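Local coordinates for protein pleckstrin homology domain-containing family A member 8 (Homo sapiens, PDB 5KDI) that binds simple glycosphingolipids in the pocket of its GLTP-fold and probably carries them between membranes, at residues A[97-100]-A[101-104]; A[118-121]-A[122-125]; A[152-155]-A[156-159]. The protein carries 2 engineered substitutions. All coordinates share one frame; numbering follows the deposited sequence.

Contact 1 (A[97-100]-A[101-104]). With 6S8 ((~{Z})-~{N}-[(~{E},2~{S},3~{R})-1-[(2~{R},3~{R},4~{S},5~{R},6~{R})-6-(hydroxymethyl)-3,4,5-tris(oxidanyl)oxan-2-yl]oxy-3-oxidanyl-octadec-4-en-2-yl]octadec-9-enamide), chain C.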
ATOM      1  N   LEU A  97       0.385   6.938  -8.752  1.00 15.48           N
ATOM      2  CA  LEU A  97       0.118   5.517  -8.656  1.00 15.39           C
ATOM      3  C   LEU A  97       1.433   4.682  -8.713  1.00 15.11           C
ATOM      4  O   LEU A  97       1.525   3.578  -8.152  1.00 15.95           O
ATOM      5  CB  LEU A  97      -0.877   5.147  -9.736  0.80 15.99           C
ATOM      6  CG  LEU A  97      -1.335   3.689  -9.779  0.80 15.87           C
ATOM      7  CD1 LEU A  97      -1.950   3.256  -8.407  0.80 17.59           C
ATOM      8  CD2 LEU A  97      -2.293   3.520 -10.979  0.80 16.08           C
ATOM      9  N   LEU A  98       2.440   5.192  -9.453  1.00 14.34           N
ATOM     10  CA  LEU A  98       3.763   4.589  -9.443  1.00 15.89           C
ATOM     11  C   LEU A  98       4.272   4.430  -8.021  1.00 14.95           C
ATOM     12  O   LEU A  98       4.747   3.355  -7.593  1.00 16.31           O
ATOM     13  CB  LEU A  98       4.735   5.370 -10.271  1.00 17.40           C
ATOM     14  CG  LEU A  98       6.183   4.871 -10.373  1.00 17.05           C
ATOM     15  CD1 LEU A  98       6.246   3.500 -11.040  1.00 20.09           C
ATOM     16  CD2 LEU A  98       7.051   5.965 -10.997  1.00 22.81           C
ATOM     17  N   TRP A  99       4.208   5.537  -7.292  1.00 15.02           N
ATOM     18  CA  TRP A  99       4.704   5.530  -5.912  1.00 15.42           C
ATOM     19  C   TRP A  99       3.770   4.778  -4.946  1.00 15.39           C
ATOM     20  O   TRP A  99       4.258   4.130  -3.982  1.00 16.68           O
ATOM     21  CB  TRP A  99       5.004   6.937  -5.439  1.00 15.82           C
ATOM     22  CG  TRP A  99       6.233   7.458  -6.074  1.00 17.29           C
ATOM     23  CD1 TRP A  99       6.342   8.297  -7.213  1.00 17.85           C
ATOM     24  CD2 TRP A  99       7.599   7.095  -5.740  1.00 19.16           C
ATOM     25  NE1 TRP A  99       7.647   8.516  -7.516  1.00 20.36           N
ATOM     26  CE2 TRP A  99       8.457   7.828  -6.668  1.00 20.86           C
ATOM     27  CE3 TRP A  99       8.180   6.286  -4.759  1.00 18.24           C
ATOM     28  CZ2 TRP A  99       9.845   7.745  -6.584  1.00 20.23           C
ATOM     29  CZ3 TRP A  99       9.561   6.229  -4.692  1.00 21.63           C
ATOM     30  CH2 TRP A  99      10.366   6.946  -5.572  1.00 23.43           C
ATOM     31  N   LEU A 100       2.456   4.794  -5.191  1.00 15.98           N
ATOM     32  CA  LEU A 100       1.551   3.939  -4.417  1.00 16.13           C
ATOM     33  C   LEU A 100       1.877   2.465  -4.594  1.00 15.43           C
ATOM     34  O   LEU A 100       1.954   1.714  -3.590  1.00 18.25           O
ATOM     35  CB  LEU A 100       0.079   4.202  -4.672  0.90 18.70           C
ATOM     36  CG  LEU A 100      -0.552   5.443  -4.135  0.90 21.52           C
ATOM     37  CD1 LEU A 100      -1.965   5.573  -4.714  0.90 22.78           C
ATOM     38  CD2 LEU A 100      -0.584   5.317  -2.614  0.90 19.76           C
ATOM     39  N   LYS A 101       2.089   2.026  -5.844  1.00 15.13           N
ATOM     40  CA  LYS A 101       2.358   0.624  -6.033  1.00 16.47           C
ATOM     41  C   LYS A 101       3.691   0.202  -5.428  1.00 14.80           C
ATOM     42  O   LYS A 101       3.806  -0.881  -4.885  1.00 16.93           O
ATOM     43  CB  LYS A 101       2.164   0.203  -7.498  0.50 19.44           C
ATOM     44  CG  LYS A 101       3.308   0.431  -8.453  0.50 20.36           C
ATOM     45  CD  LYS A 101       3.047  -0.243  -9.798  0.50 22.38           C
ATOM     46  CE  LYS A 101       4.321  -0.400 -10.625  0.50 26.51           C
ATOM     47  NZ  LYS A 101       4.216   0.605 -11.697  0.50 34.87           N
ATOM     48  N   ARG A 102       4.668   1.121  -5.450  1.00 15.94           N
ATOM     49  CA  ARG A 102       5.946   0.838  -4.845  1.00 15.99           C
ATOM     50  C   ARG A 102       5.769   0.679  -3.320  1.00 14.60           C
ATOM     51  O   ARG A 102       6.342  -0.219  -2.706  1.00 16.10           O
ATOM     52  CB  ARG A 102       6.983   1.917  -5.193  1.00 15.25           C
ATOM     53  CG  ARG A 102       7.420   1.864  -6.649  1.00 15.48           C
ATOM     54  CD  ARG A 102       8.268   3.094  -6.995  1.00 16.66           C
ATOM     55  NE  ARG A 102       8.748   3.002  -8.370  1.00 17.87           N
ATOM     56  CZ  ARG A 102       9.574   3.885  -8.927  1.00 21.42           C
ATOM     57  NH1 ARG A 102       9.872   4.966  -8.223  1.00 23.63           N
ATOM     58  NH2 ARG A 102      10.037   3.701 -10.172  1.00 28.48           N
ATOM     59  N   GLY A 103       4.986   1.563  -2.750  1.00 14.62           N
ATOM     60  CA  GLY A 103       4.750   1.470  -1.356  1.00 15.29           C
ATOM     61  C   GLY A 103       3.957   0.217  -0.941  1.00 17.98           C
ATOM     62  O   GLY A 103       4.260  -0.433   0.064  1.00 16.68           O
ATOM     63  N   LEU A 104       2.994  -0.157  -1.779  1.00 15.40           N
ATOM     64  CA  LEU A 104       2.216  -1.381  -1.499  1.00 15.29           C
ATOM     65  C   LEU A 104       3.099  -2.632  -1.632  1.00 14.30           C
ATOM     66  O   LEU A 104       2.886  -3.614  -0.886  1.00 17.31           O
ATOM     67  CB  LEU A 104       1.008  -1.454  -2.410  1.00 15.79           C
ATOM     68  CG  LEU A 104      -0.124  -0.426  -2.185  1.00 16.10           C
ATOM     69  CD1 LEU A 104      -1.187  -0.631  -3.247  1.00 20.01           C
ATOM     70  CD2 LEU A 104      -0.719  -0.573  -0.815  1.00 18.04           C
TER
HETATM   71  C1  6S8 C 601       9.019   9.571  -2.889  1.00 21.28           C
HETATM   72  C2  6S8 C 601       9.211   8.761  -1.627  1.00 21.46           C
HETATM   73  N2  6S8 C 601       8.048   7.906  -1.440  1.00 20.64           N
HETATM   74  C3  6S8 C 601       9.368   9.719  -0.411  1.00 25.68           C
HETATM   75  O3  6S8 C 601      10.488  10.581  -0.703  1.00 30.41           O
HETATM   76  C4  6S8 C 601       9.599   8.934   0.827  1.00 23.94           C
HETATM   77  C5  6S8 C 601       8.752   9.010   1.856  1.00 29.02           C
HETATM   78  C6  6S8 C 601       8.883   8.282   3.165  1.00 32.02           C
HETATM   79  C7  6S8 C 601      10.014   7.297   3.319  1.00 37.44           C
HETATM   80  C8  6S8 C 601      10.171   7.175   4.810  1.00 44.50           C
HETATM   81  C9  6S8 C 601      10.682   5.809   5.088  1.00 45.28           C
HETATM   82  C10 6S8 C 601       9.536   4.835   5.010  1.00 38.89           C
HETATM   83  C11 6S8 C 601       9.286   4.179   6.382  1.00 40.96           C
HETATM   84  C12 6S8 C 601       8.632   2.826   6.161  1.00 45.28           C
HETATM   85  C13 6S8 C 601       7.363   2.564   6.959  1.00 53.47           C
HETATM   86  C14 6S8 C 601       7.566   2.211   8.423  1.00 40.01           C
HETATM   87  C15 6S8 C 601       6.502   1.219   8.917  1.00 45.66           C
HETATM   88  C16 6S8 C 601       5.785   1.530  10.219  1.00 44.08           C
HETATM   89  C17 6S8 C 601       5.795   0.485  11.347  1.00 44.44           C
HETATM   90  C18 6S8 C 601       5.051  -0.815  11.083  1.00 40.06           C
HETATM   91  C1A 6S8 C 601       7.223  10.625  -4.095  1.00 21.49           C
HETATM   92  O1A 6S8 C 601       7.837  10.369  -2.850  1.00 23.08           O
HETATM   93  C2A 6S8 C 601       5.767  10.937  -3.886  1.00 21.92           C
HETATM   94  O2A 6S8 C 601       5.139   9.782  -3.297  1.00 20.65           O
HETATM   95  C3A 6S8 C 601       5.098  11.409  -5.175  1.00 21.93           C
HETATM   96  O3A 6S8 C 601       3.784  11.832  -4.890  1.00 24.16           O
HETATM   97  C4A 6S8 C 601       5.918  12.526  -5.791  1.00 25.23           C
HETATM   98  O4A 6S8 C 601       5.748  13.745  -5.071  1.00 32.55           O
HETATM   99  O5A 6S8 C 601       9.611  12.876  -6.398  1.00 44.65           O
HETATM  100  C5M 6S8 C 601       7.369  12.104  -5.919  1.00 25.43           C
HETATM  101  C6A 6S8 C 601       8.211  13.212  -6.495  1.00 32.81           C
HETATM  102  O6A 6S8 C 601       7.871  11.762  -4.623  1.00 24.30           O
HETATM  103  CAA 6S8 C 601       8.131   6.591  -1.305  1.00 21.73           C
HETATM  104  OAA 6S8 C 601       9.164   5.936  -1.418  1.00 26.78           O
HETATM  105  CAB 6S8 C 601       6.813   5.921  -1.060  1.00 26.44           C
HETATM  106  CAC 6S8 C 601       6.806   6.036   0.493  1.00 29.31           C
HETATM  107  CAD 6S8 C 601       6.560   4.712   1.074  1.00 44.47           C
HETATM  108  CAE 6S8 C 601       5.263   4.829   1.824  1.00 36.54           C
HETATM  109  CAF 6S8 C 601       5.018   3.448   2.414  1.00 30.30           C
HETATM  110  CAG 6S8 C 601       3.574   2.990   2.140  1.00 42.56           C
HETATM  111  CAH 6S8 C 601       2.999   2.238   3.346  1.00 49.00           C
HETATM  112  CAI 6S8 C 601       3.747   0.942   3.452  1.00 38.14           C
HETATM  113  CAJ 6S8 C 601       4.111   0.384   4.610  1.00 43.39           C
HETATM  114  CAK 6S8 C 601       3.801   0.934   5.966  1.00 54.93           C
HETATM  115  CAL 6S8 C 601       3.918  -0.342   6.810  1.00 57.10           C
HETATM  116  CAM 6S8 C 601       3.183  -0.292   8.132  1.00 65.89           C
HETATM  117  CAN 6S8 C 601       1.721  -0.039   7.911  1.00 50.60           C
HETATM  118  CAO 6S8 C 601       0.921  -0.656   9.035  1.00 40.09           C
HETATM  119  CAP 6S8 C 601       0.452  -2.049   8.717  1.00 45.18           C
HETATM  120  CAQ 6S8 C 601      -1.013  -2.207   8.968  1.00 48.69           C
HETATM  121  CAR 6S8 C 601      -1.533  -3.132   7.941  1.00 41.99           C

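Contact 2 (A[118-121]-A[122-125])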
ATOM      1  N   GLU A 118       7.502 -14.132  11.398  1.00 30.62           N
ATOM      2  CA  GLU A 118       8.535 -13.210  11.917  1.00 30.00           C
ATOM      3  C   GLU A 118       7.948 -12.336  13.015  1.00 34.04           C
ATOM      4  O   GLU A 118       6.933 -11.644  12.802  1.00 33.92           O
ATOM      5  CB  GLU A 118       9.124 -12.350  10.832  1.00 32.41           C
ATOM      6  CG  GLU A 118      10.194 -11.407  11.310  1.00 34.76           C
ATOM      7  CD  GLU A 118      11.417 -12.114  11.904  1.00 32.62           C
ATOM      8  OE1 GLU A 118      12.101 -12.817  11.167  1.00 38.14           O
ATOM      9  OE2 GLU A 118      11.726 -11.919  13.098  1.00 35.23           O
ATOM     10  N   LYS A 119       8.555 -12.415  14.205  1.00 31.01           N
ATOM     11  CA  LYS A 119       8.089 -11.655  15.351  1.00 33.74           C
ATOM     12  C   LYS A 119       8.980 -10.443  15.616  1.00 32.52           C
ATOM     13  O   LYS A 119       8.616  -9.603  16.407  1.00 35.50           O
ATOM     14  CB  LYS A 119       8.058 -12.536  16.597  1.00 38.20           C
ATOM     15  CG  LYS A 119       7.215 -13.795  16.461  1.00 48.11           C
ATOM     16  CD  LYS A 119       5.746 -13.458  16.504  1.00 47.43           C
ATOM     17  CE  LYS A 119       4.859 -14.659  16.163  1.00 61.86           C
ATOM     18  NZ  LYS A 119       4.859 -15.643  17.266  1.00 68.01           N
ATOM     19  N   ASP A 120      10.159 -10.365  14.996  1.00 30.74           N
ATOM     20  CA  ASP A 120      10.963  -9.176  15.117  1.00 32.68           C
ATOM     21  C   ASP A 120      10.493  -8.210  14.031  1.00 29.09           C
ATOM     22  O   ASP A 120      10.803  -8.388  12.846  1.00 27.19           O
ATOM     23  CB  ASP A 120      12.469  -9.496  14.985  1.00 35.01           C
ATOM     24  CG  ASP A 120      13.360  -8.312  15.315  1.00 36.71           C
ATOM     25  OD1 ASP A 120      13.123  -7.205  14.870  1.00 40.28           O
ATOM     26  OD2 ASP A 120      14.282  -8.478  16.082  1.00 54.33           O
ATOM     27  N   ILE A 121       9.776  -7.166  14.427  1.00 28.41           N
ATOM     28  CA  ILE A 121       9.198  -6.198  13.457  1.00 25.62           C
ATOM     29  C   ILE A 121      10.258  -5.468  12.688  1.00 23.86           C
ATOM     30  O   ILE A 121      10.101  -5.265  11.478  1.00 23.12           O
ATOM     31  CB  ILE A 121       8.207  -5.206  14.155  1.00 28.00           C
ATOM     32  CG1 ILE A 121       7.056  -6.023  14.772  1.00 26.05           C
ATOM     33  CG2 ILE A 121       7.694  -4.122  13.198  1.00 24.61           C
ATOM     34  CD1 ILE A 121       6.201  -6.742  13.733  1.00 29.04           C
ATOM     35  N   GLN A 122      11.350  -5.073  13.344  1.00 25.03           N
ATOM     36  CA  GLN A 122      12.482  -4.490  12.626  1.00 27.54           C
ATOM     37  C   GLN A 122      13.067  -5.389  11.546  1.00 27.41           C
ATOM     38  O   GLN A 122      13.335  -4.931  10.401  1.00 26.02           O
ATOM     39  CB  GLN A 122      13.593  -4.058  13.621  1.00 27.30           C
ATOM     40  CG  GLN A 122      13.216  -2.905  14.455  1.00 30.44           C
ATOM     41  CD  GLN A 122      14.316  -2.569  15.447  1.00 36.33           C
ATOM     42  OE1 GLN A 122      14.879  -3.475  16.124  1.00 46.24           O
ATOM     43  NE2 GLN A 122      14.633  -1.324  15.574  1.00 41.47           N
ATOM     44  N   THR A 123      13.208  -6.670  11.872  1.00 26.28           N
ATOM     45  CA  THR A 123      13.715  -7.646  10.881  1.00 25.57           C
ATOM     46  C   THR A 123      12.770  -7.725   9.664  1.00 22.98           C
ATOM     47  O   THR A 123      13.208  -7.700   8.511  1.00 23.77           O
ATOM     48  CB  THR A 123      13.979  -9.028  11.505  1.00 30.87           C
ATOM     49  OG1 THR A 123      14.975  -8.901  12.549  1.00 36.72           O
ATOM     50  CG2 THR A 123      14.458 -10.067  10.431  1.00 35.59           C
ATOM     51  N   ALA A 124      11.467  -7.844   9.953  1.00 23.26           N
ATOM     52  CA  ALA A 124      10.456  -7.931   8.937  1.00 23.73           C
ATOM     53  C   ALA A 124      10.485  -6.699   7.994  1.00 21.06           C
ATOM     54  O   ALA A 124      10.456  -6.823   6.744  1.00 21.47           O
ATOM     55  CB  ALA A 124       9.055  -8.142   9.559  1.00 24.16           C
ATOM     56  N   LEU A 125      10.521  -5.502   8.583  1.00 19.70           N
ATOM     57  CA  LEU A 125      10.550  -4.236   7.849  1.00 19.65           C
ATOM     58  C   LEU A 125      11.800  -4.106   7.031  1.00 20.02           C
ATOM     59  O   LEU A 125      11.740  -3.785   5.832  1.00 21.22           O
ATOM     60  CB  LEU A 125      10.451  -3.070   8.793  1.00 20.69           C
ATOM     61  CG  LEU A 125       9.099  -2.781   9.458  1.00 21.73           C
ATOM     62  CD1 LEU A 125       9.297  -1.822  10.647  1.00 24.94           C
ATOM     63  CD2 LEU A 125       8.055  -2.267   8.434  1.00 20.47           C
TER
HETATM   64  O   HOH W   1      16.116  -6.431  15.219  1.00 68.00           O

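Contact 3 (A[152-155]-A[156-159])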
ATOM      1  N   ALA A 152      10.406   1.264  15.264  1.00 25.76           N
ATOM      2  CA  ALA A 152       9.459   0.187  14.990  1.00 23.91           C
ATOM      3  C   ALA A 152       8.808  -0.305  16.270  1.00 27.22           C
ATOM      4  O   ALA A 152       9.477  -0.441  17.336  1.00 29.38           O
ATOM      5  CB  ALA A 152      10.129  -0.962  14.262  1.00 28.63           C
ATOM      6  N   PRO A 153       7.507  -0.655  16.188  1.00 27.75           N
ATOM      7  CA  PRO A 153       6.864  -1.188  17.372  1.00 27.95           C
ATOM      8  C   PRO A 153       7.310  -2.609  17.771  1.00 30.57           C
ATOM      9  O   PRO A 153       7.823  -3.334  16.935  1.00 29.35           O
ATOM     10  CB  PRO A 153       5.393  -1.224  16.964  1.00 33.87           C
ATOM     11  CG  PRO A 153       5.415  -1.455  15.482  1.00 33.85           C
ATOM     12  CD  PRO A 153       6.599  -0.594  15.046  1.00 31.37           C
ATOM     13  N   SER A 154       7.180  -2.953  19.064  1.00 32.14           N
ATOM     14  CA  SER A 154       7.231  -4.353  19.465  1.00 36.16           C
ATOM     15  C   SER A 154       6.183  -5.150  18.705  1.00 26.95           C
ATOM     16  O   SER A 154       5.196  -4.610  18.214  1.00 30.71           O
ATOM     17  CB  SER A 154       6.978  -4.547  20.952  1.00 34.16           C
ATOM     18  OG  SER A 154       5.718  -4.020  21.377  1.00 37.27           O
ATOM     19  N   TYR A 155       6.412  -6.441  18.586  1.00 32.30           N
ATOM     20  CA  TYR A 155       5.402  -7.331  18.022  1.00 30.60           C
ATOM     21  C   TYR A 155       4.025  -7.140  18.732  1.00 28.55           C
ATOM     22  O   TYR A 155       3.000  -6.992  18.082  1.00 27.23           O
ATOM     23  CB  TYR A 155       5.834  -8.798  18.048  1.00 35.02           C
ATOM     24  CG  TYR A 155       4.829  -9.713  17.395  1.00 34.45           C
ATOM     25  CD1 TYR A 155       4.816  -9.876  16.036  1.00 36.55           C
ATOM     26  CD2 TYR A 155       3.838 -10.374  18.146  1.00 37.34           C
ATOM     27  CE1 TYR A 155       3.908 -10.724  15.434  1.00 41.45           C
ATOM     28  CE2 TYR A 155       2.882 -11.187  17.540  1.00 40.38           C
ATOM     29  CZ  TYR A 155       2.933 -11.360  16.189  1.00 41.23           C
ATOM     30  OH  TYR A 155       1.998 -12.160  15.568  1.00 59.46           O
ATOM     31  N   GLU A 156       4.007  -7.145  20.067  1.00 31.51           N
ATOM     32  CA  GLU A 156       2.765  -6.962  20.804  1.00 35.41           C
ATOM     33  C   GLU A 156       2.027  -5.640  20.497  1.00 30.71           C
ATOM     34  O   GLU A 156       0.825  -5.628  20.385  1.00 31.55           O
ATOM     35  CB  GLU A 156       3.008  -7.085  22.294  1.00 42.56           C
ATOM     36  CG  GLU A 156       1.719  -7.018  23.082  1.00 54.48           C
ATOM     37  CD  GLU A 156       1.872  -7.422  24.541  1.00 65.97           C
ATOM     38  OE1 GLU A 156       2.971  -7.884  24.951  1.00 75.13           O
ATOM     39  OE2 GLU A 156       0.867  -7.280  25.277  1.00 87.68           O
ATOM     40  N   ASP A 157       2.754  -4.537  20.406  1.00 30.87           N
ATOM     41  CA  ASP A 157       2.155  -3.252  20.080  1.00 32.47           C
ATOM     42  C   ASP A 157       1.664  -3.259  18.657  1.00 26.57           C
ATOM     43  O   ASP A 157       0.617  -2.619  18.352  1.00 27.35           O
ATOM     44  CB  ASP A 157       3.138  -2.067  20.308  1.00 37.96           C
ATOM     45  CG  ASP A 157       3.289  -1.703  21.786  1.00 43.82           C
ATOM     46  OD1 ASP A 157       2.621  -2.324  22.658  1.00 48.14           O
ATOM     47  OD2 ASP A 157       4.102  -0.800  22.079  1.00 54.85           O
ATOM     48  N   PHE A 158       2.419  -3.929  17.763  1.00 26.00           N
ATOM     49  CA  PHE A 158       2.004  -4.040  16.391  1.00 23.64           C
ATOM     50  C   PHE A 158       0.658  -4.790  16.266  1.00 24.83           C
ATOM     51  O   PHE A 158      -0.294  -4.280  15.725  1.00 23.93           O
ATOM     52  CB  PHE A 158       3.076  -4.749  15.561  1.00 24.37           C
ATOM     53  CG  PHE A 158       2.681  -4.954  14.138  1.00 23.38           C
ATOM     54  CD1 PHE A 158       2.585  -3.877  13.263  1.00 25.07           C
ATOM     55  CD2 PHE A 158       2.449  -6.229  13.656  1.00 27.48           C
ATOM     56  CE1 PHE A 158       2.215  -4.053  11.932  1.00 29.55           C
ATOM     57  CE2 PHE A 158       2.114  -6.422  12.310  1.00 28.88           C
ATOM     58  CZ  PHE A 158       1.962  -5.341  11.462  1.00 30.55           C
ATOM     59  N   VAL A 159       0.567  -5.986  16.819  1.00 25.91           N
ATOM     60  CA  VAL A 159      -0.680  -6.708  16.695  1.00 25.59           C
ATOM     61  C   VAL A 159      -1.814  -6.005  17.462  1.00 28.56           C
ATOM     62  O   VAL A 159      -2.994  -6.080  17.044  1.00 27.16           O
ATOM     63  CB  VAL A 159      -0.545  -8.181  17.079  1.00 26.49           C
ATOM     64  CG1 VAL A 159       0.376  -8.896  16.096  1.00 32.15           C
ATOM     65  CG2 VAL A 159      -0.073  -8.331  18.524  1.00 34.92           C
TER
HETATM   66  O   HOH W   2       6.445  -0.753  20.802  1.00 42.15           O

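Contact 1 (A[97-100]-A[101-104])
R102 lays its side chain over the indole of W99, one helical turn earlier, in an i to i+3 cation-pi pair on helix 93-115 of the all-helical GLTP-fold. The evidence is direct: R102 CZ lies 4.6 Å from the centroid of the six-membered ring of W99, only 10° off the ring normal. The two planes are 83° apart, so the guanidinium stands almost upright and meets the indole face with its edge, with R102 NH1 3.2 Å from W99 CZ2. An extended chain from CG to NE carries the group there, and on the way R102 CD makes a CH-pi contact over the same ring.

L98 covers a face of the guanidinium, its CG 3.7 Å above the plane defined by R102. Its CD1 also reaches K101, coming 3.6 Å from K101 NZ in one of that lysine's two conformers. The ammonium forms a salt bridge with E206 and a cation-pi contact with Y200, while R102 NH2 has a weak hydrogen bond to S207 O; the salt bridge, with the weak bond beside it, joins the helix to the residues after helix 172-202.

The opposite face of W99 receives the lipid, with the anomeric carbon C1A of the galactose of 6S8 3.8 Å above the indole plane, toward its rim; the tryptophan serves as a stacking platform for the sugar, as in GLTP itself. W99 CZ3 also lies 3.3 Å from the amide oxygen OAA of 6S8. One turn on, the N-H of G103 donates to W99 O, and G103 O comes 3.7 Å from CAI, an alkene carbon of the oleoyl chain.

Contact 2 (A[118-121]-A[122-125])
D120 brings its carboxylate across T123 at about a right angle, its CG 3.3 Å from T123 OG1, and caps the first turn of helix 121-131. The capping bond runs from T123 N to D120 OD1, 3.0 Å long with an N-H...O angle of 158°. The donor arrives from above the carboxylate plane, 48° out of it. With CG anti to the backbone N (chi1 -171°), the carboxylate is swung forward over the amides of the first turn, whose positive dipole end would be expected to stabilise its negative charge.

The residue is held from several sides. Its own backbone N donates to E118 OE2 at 2.9 Å, and that oxygen accepts with its anti lone pair. E118 achieves this by bending at chi2, which folds its chain back alongside the turn; its CG then rests 3.9 Å from A124 CB, and its OE1 lies beside the methyl CG2 of T123. On the outer side a water donates to D120 OD2 and, weakly, to Q122 OE1. The amide nitrogen of Q122 is bound elsewhere, to L149 O.

Two backbone bonds, A124 N to D120 O and L125 N to I121 O, then carry on the helical pattern. On the buried face I121 CG2 meets L125 CD1 at 3.8 Å, the two side chains lying one turn apart. L125 goes on to touch F106 and F110 of helix 93-115 as well as the bound 6S8, so L125 places this turn at the lipid pocket. The side-chain bond to T123 N, three residues on, is that of an aspartate N-cap, here opening a helix of the GLTP-fold.

Contact 3 (A[152-155]-A[156-159])
Y155 reaches forward over V159, one turn along the chain, and its atoms can be followed outward. Its CB and the near ring atoms pass the backbone of E156, with Y155 CD2 3.8 Å from E156 N. Further out the ring takes a methyl of V159: V159 CG1 is 3.7 Å from Y155 CE2 and 3.6 Å from Y155 CZ, and even the phenolic OH lies alongside it. This is a CH-pi contact, CG1 being 3.9 Å from the ring centroid and 27° off the normal, over one face but toward the rim. With CG anti to the backbone N (chi1 -177°), the ring leans outward and forward; K119 adds a cation-pi contact.

The turn beneath is the N-terminus of the short helix 155-160 of the GLTP-fold, with S154 as its N-cap. D157 N donates to S154 OG over 3.2 Å. The reverse bond of a capping box is replaced here by a water, which accepts from S154 N and donates to D157 OD2 at 2.7 Å. On the inner flank P153, a lipid-pocket residue, sets its CG 4.0 Å from F158 CB, while the F158 ring meets that of F110 with the planes about 70° apart.

Overall arrangement
From the N terminus the contacts come in series, and none nests in or crosses another; each spans only a turn or so, without closing a long loop. Contact 1 sits within helix 93-115. The chain then leaves that helix, and contact 2 opens helix 121-131, its centre 22 Å from that of contact 1. Contact 3, after helix 139-150, opens helix 155-160. Contacts 2 and 3 touch, with centres 9 Å apart: I121 CB lies 3.4 Å from P153 O, and I121 CD1 is 3.8 Å from F158 CD2. F110 links both helix starts to helix 93-115, while 6S8 touches all three contacts, from headgroup platform to hydrocarbon pocket.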